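PDB 6Y5Z: capsid protein VP1 from Human polyomavirus 12, which probably builds the T=7 icosahedral shell of the virus as disulfide-linked pentamers, 72 of which make up the capsid. Local coordinates for residues K181-I184 / E185-P189; Q141-H144 / L145-Y148. One frame throughout, in Å; residues are numbered along the deposited sequence.

Interaction 1: residues K181-I184 / E185-P189; sequences KYPI and ETWSP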
loop_
_atom_site.group_PDB
_atom_site.type_symbol
_atom_site.label_atom_id
_atom_site.label_comp_id
_atom_site.label_asym_id
_atom_site.label_seq_id
_atom_site.Cartn_x
_atom_site.Cartn_y
_atom_site.Cartn_z
ATOM N N LYS D 181 -9.491 32.032 0.497
ATOM C CA LYS D 181 -10.614 32.553 1.313
ATOM C C LYS D 181 -11.599 31.459 1.727
ATOM O O LYS D 181 -12.421 31.735 2.621
ATOM C CB LYS D 181 -11.364 33.646 0.543
ATOM C CG LYS D 181 -10.498 34.821 0.121
ATOM C CD LYS D 181 -9.918 35.618 1.266
ATOM C CE LYS D 181 -9.203 36.882 0.822
ATOM N N TYR D 182 -11.587 30.289 1.070
ATOM C CA TYR D 182 -12.515 29.173 1.374
ATOM C C TYR D 182 -11.743 28.138 2.180
ATOM O O TYR D 182 -10.855 27.466 1.617
ATOM C CB TYR D 182 -13.040 28.554 0.078
ATOM C CG TYR D 182 -14.054 29.382 -0.669
ATOM C CD1 TYR D 182 -13.681 30.491 -1.409
ATOM C CD2 TYR D 182 -15.395 29.040 -0.649
ATOM C CE1 TYR D 182 -14.614 31.256 -2.093
ATOM C CE2 TYR D 182 -16.340 29.789 -1.337
ATOM C CZ TYR D 182 -15.951 30.903 -2.052
ATOM O OH TYR D 182 -16.917 31.652 -2.677
ATOM N N PRO D 183 -11.955 28.028 3.508
ATOM C CA PRO D 183 -11.148 27.101 4.301
ATOM C C PRO D 183 -11.420 25.648 3.907
ATOM O O PRO D 183 -12.550 25.275 3.654
ATOM C CB PRO D 183 -11.573 27.283 5.763
ATOM C CG PRO D 183 -12.523 28.466 5.761
ATOM C CD PRO D 183 -12.942 28.739 4.332
ATOM N N ILE D 184 -10.383 24.818 3.857
ATOM C CA ILE D 184 -10.658 23.398 3.485
ATOM C C ILE D 184 -11.528 22.750 4.579
ATOM O O ILE D 184 -12.315 21.846 4.265
ATOM C CB ILE D 184 -9.378 22.598 3.179
ATOM C CG1 ILE D 184 -8.546 22.341 4.422
ATOM C CG2 ILE D 184 -8.552 23.243 2.068
ATOM C CD1 ILE D 184 -7.471 21.295 4.190
ATOM N N GLU D 185 -11.434 23.190 5.832
ATOM C CA GLU D 185 -12.134 22.476 6.937
ATOM C C GLU D 185 -13.652 22.670 6.848
ATOM O O GLU D 185 -14.346 21.971 7.566
ATOM C CB GLU D 185 -11.558 22.821 8.311
ATOM C CG GLU D 185 -11.941 24.190 8.792
ATOM C CD GLU D 185 -11.546 24.474 10.211
ATOM O OE1 GLU D 185 -10.372 24.197 10.592
ATOM O OE2 GLU D 185 -12.419 24.994 10.945
ATOM N N THR D 186 -14.168 23.539 5.972
ATOM C CA THR D 186 -15.632 23.762 5.868
ATOM C C THR D 186 -16.170 23.384 4.494
ATOM O O THR D 186 -17.365 23.502 4.328
ATOM C CB THR D 186 -16.048 25.208 6.209
ATOM O OG1 THR D 186 -15.604 26.134 5.214
ATOM C CG2 THR D 186 -15.539 25.643 7.561
ATOM N N TRP D 187 -15.334 23.023 3.522
ATOM C CA TRP D 187 -15.802 22.875 2.115
ATOM C C TRP D 187 -15.196 21.638 1.455
ATOM O O TRP D 187 -13.946 21.505 1.457
ATOM C CB TRP D 187 -15.423 24.103 1.280
ATOM C CG TRP D 187 -16.041 25.408 1.678
ATOM C CD1 TRP D 187 -15.395 26.482 2.196
ATOM C CD2 TRP D 187 -17.420 25.787 1.535
ATOM N NE1 TRP D 187 -16.277 27.518 2.382
ATOM C CE2 TRP D 187 -17.521 27.124 1.976
ATOM C CE3 TRP D 187 -18.559 25.142 1.053
ATOM C CZ2 TRP D 187 -18.746 27.797 1.979
ATOM C CZ3 TRP D 187 -19.770 25.796 1.096
ATOM C CH2 TRP D 187 -19.848 27.120 1.524
ATOM N N SER D 188 -16.048 20.834 0.844
ATOM C CA SER D 188 -15.694 19.627 0.068
ATOM C C SER D 188 -16.028 19.908 -1.380
ATOM O O SER D 188 -17.021 20.577 -1.658
ATOM C CB SER D 188 -16.492 18.446 0.534
ATOM O OG SER D 188 -16.212 18.138 1.877
ATOM N N PRO D 189 -15.315 19.314 -2.348
ATOM C CA PRO D 189 -15.800 19.309 -3.724
ATOM C C PRO D 189 -17.163 18.621 -3.735
ATOM O O PRO D 189 -17.350 17.613 -3.039
ATOM C CB PRO D 189 -14.761 18.548 -4.547
ATOM C CG PRO D 189 -13.610 18.326 -3.615
ATOM C CD PRO D 189 -14.042 18.600 -2.193
#

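Interaction 2: residues Q141-H144 / L145-Y148; sequences QQSH and LVQY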
loop_
_atom_site.group_PDB
_atom_site.type_symbol
_atom_site.label_atom_id
_atom_site.label_comp_id
_atom_site.label_asym_id
_atom_site.label_seq_id
_atom_site.Cartn_x
_atom_site.Cartn_y
_atom_site.Cartn_z
ATOM N N GLN D 141 -18.854 20.600 8.243
ATOM C CA GLN D 141 -17.958 21.051 9.334
ATOM C C GLN D 141 -17.853 19.961 10.389
ATOM O O GLN D 141 -18.836 19.228 10.608
ATOM C CB GLN D 141 -18.490 22.322 10.004
ATOM C CG GLN D 141 -18.631 23.476 9.025
ATOM C CD GLN D 141 -19.130 24.784 9.607
ATOM O OE1 GLN D 141 -19.460 25.681 8.842
ATOM N NE2 GLN D 141 -19.177 24.928 10.932
ATOM N N GLN D 142 -16.742 19.953 11.117
ATOM C CA GLN D 142 -16.560 19.046 12.276
ATOM C C GLN D 142 -17.452 19.502 13.445
ATOM O O GLN D 142 -17.918 18.639 14.206
ATOM C CB GLN D 142 -15.081 18.973 12.660
ATOM C CG GLN D 142 -14.804 17.913 13.725
ATOM C CD GLN D 142 -13.363 17.463 13.669
ATOM O OE1 GLN D 142 -13.036 16.460 13.025
ATOM N NE2 GLN D 142 -12.490 18.278 14.236
ATOM N N SER D 143 -17.666 20.815 13.590
ATOM C CA SER D 143 -18.460 21.421 14.679
ATOM C C SER D 143 -19.282 22.581 14.125
ATOM O O SER D 143 -18.696 23.503 13.520
ATOM C CB SER D 143 -17.601 21.883 15.813
ATOM O OG SER D 143 -18.382 22.706 16.689
ATOM N N HIS D 144 -20.583 22.549 14.350
ATOM C CA HIS D 144 -21.491 23.640 13.930
ATOM C C HIS D 144 -21.261 24.895 14.783
ATOM O O HIS D 144 -21.762 25.960 14.387
ATOM C CB HIS D 144 -22.943 23.149 13.941
ATOM C CG HIS D 144 -23.565 23.040 15.288
ATOM N ND1 HIS D 144 -24.392 24.040 15.820
ATOM C CD2 HIS D 144 -23.537 22.038 16.201
ATOM C CE1 HIS D 144 -24.822 23.649 17.010
ATOM N NE2 HIS D 144 -24.305 22.431 17.284
ATOM N N LEU D 145 -20.513 24.811 15.889
ATOM C CA LEU D 145 -20.404 25.939 16.847
ATOM C C LEU D 145 -19.188 26.819 16.560
ATOM O O LEU D 145 -19.046 27.853 17.244
ATOM C CB LEU D 145 -20.378 25.391 18.275
ATOM C CG LEU D 145 -21.700 24.805 18.755
ATOM C CD1 LEU D 145 -21.535 24.147 20.107
ATOM C CD2 LEU D 145 -22.776 25.891 18.811
ATOM N N VAL D 146 -18.344 26.467 15.584
ATOM C CA VAL D 146 -17.136 27.290 15.300
ATOM C C VAL D 146 -17.606 28.694 14.889
ATOM O O VAL D 146 -18.556 28.804 14.099
ATOM C CB VAL D 146 -16.223 26.669 14.227
ATOM C CG1 VAL D 146 -15.002 27.537 13.947
ATOM C CG2 VAL D 146 -15.792 25.250 14.591
ATOM N N GLN D 147 -16.924 29.712 15.409
ATOM C CA GLN D 147 -17.116 31.132 15.026
ATOM C C GLN D 147 -15.988 31.517 14.062
ATOM O O GLN D 147 -14.848 31.740 14.528
ATOM C CB GLN D 147 -17.106 32.001 16.285
ATOM C CG GLN D 147 -18.103 31.544 17.332
ATOM C CD GLN D 147 -17.973 32.363 18.595
ATOM O OE1 GLN D 147 -17.822 33.583 18.548
ATOM N NE2 GLN D 147 -17.949 31.686 19.728
ATOM N N TYR D 148 -16.278 31.537 12.771
ATOM C CA TYR D 148 -15.272 31.843 11.725
ATOM C C TYR D 148 -15.020 33.342 11.719
ATOM O O TYR D 148 -15.921 34.130 11.996
ATOM C CB TYR D 148 -15.677 31.248 10.375
ATOM C CG TYR D 148 -15.471 29.758 10.384
ATOM C CD1 TYR D 148 -14.194 29.218 10.428
ATOM C CD2 TYR D 148 -16.552 28.893 10.463
ATOM C CE1 TYR D 148 -14.010 27.843 10.518
ATOM C CE2 TYR D 148 -16.383 27.512 10.542
ATOM C CZ TYR D 148 -15.103 26.993 10.586
ATOM O OH TYR D 148 -14.899 25.646 10.699
HETATM O O HOH W 1 -20.067 27.313 12.570
HETATM O O HOH W 2 -15.792 23.055 12.128
#

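Interaction 1: residues K181-I184 / E185-P189
Five residues apart along one turning chain, Y182 and W187 bring their rings together at an angle: the planes meet at 54° and the tyrosine leans into the indole rather than lying flat on it. Its CD2 sits over one face of the five-membered ring, toward the rim, with W187 NE1 3.5 Å away, while Y182 CB adds an apolar contact to W187 CD1 at 3.8 Å. P183 works on the indole edge, where its carbonyl O lies 3.4 Å from W187 CD1. T186 CB stands over the opposite face of the indole, and its OG1, set between backbone N and carbonyl carbon (chi1 69°), approaches P183 CD at 3.8 Å. The bend runs through I184, E185 and T186 as two overlapping turns and leads into strand 187-189, an outer strand of a small antiparallel sheet in which 136-139 is central. Two nearly straight but weak backbone hydrogen bonds span it, T186 N to P183 O and W187 N to I184 O, each 3.3 Å long. The indole N-H and the phenol hydroxyl both have partners beyond the turn, I153 O and D177 respectively. I184 O also receives N100 ND2 of a neighbouring subunit.

Interaction 2: residues Q141-H144 / L145-Y148
L145 lays its CG over one face of the H144 imidazole, 3.9 Å from the ring centroid and 15° off the normal, a CH-pi contact between adjacent residues whose side chains extend in the same direction. L145 CD2 extends it, reaching H144 CE1 at 3.5 Å. The histidine ring comes back over its own chain because CG is set between backbone N and carbonyl carbon (chi1 76°), which lets the leucine lie along it. On the other side of the loop, the Q141 and Y148 side chains pass one another heading opposite ways, the amide almost perpendicular to the phenol, with Q141 NE2 near the plane of the ring at its CE2 edge. V146 CG1 rests over one face of the same phenol.

Behind these pairs is a type I beta turn, S143 to V146. S143 OG, swung to the far side from its own N (chi1 168°), accepts L145 N at 3.1 Å, an ST turn. Q141 NE2 donates to S143 O at 3.0 Å and to a water that in turn donates to the carbonyls of H144 and V146; a second water takes a long bond from S143 N and donates to Y148 OH, a hydroxyl also bonded to E185. Further out, H144 NE2 is bonded to T38 OG1 of a neighbouring subunit, while H144 N meets Q166 OE1.

Chemically, both amide hydrogens of Q141 are thus engaged, which should fix the rotation of the group; reaching S143 O directly, and H144 O and V146 O through the first water, the amide bridges both halves of the loop.

Overall arrangement
Interaction 2 precedes interaction 1 along the chain, yet their centres lie only about 12 Å apart, and the two meet directly. E185 OE2 and Y148 OH are 2.6 Å apart, a probable hydrogen bond, while T186 CG2 packs against Q141 CG at 4.0 Å. The backbone pairing of T186 with I140 brings the approach to strand 187-189 beside the end of strand 136-139, just where the loop of interaction 2 begins. Both contacts also face a second subunit: E185 OE2 is bonded to its H106, and Q142 NE2 to its D107. A glycerol, probably from crystallisation, lies about 5 Å from the Y148 side chain.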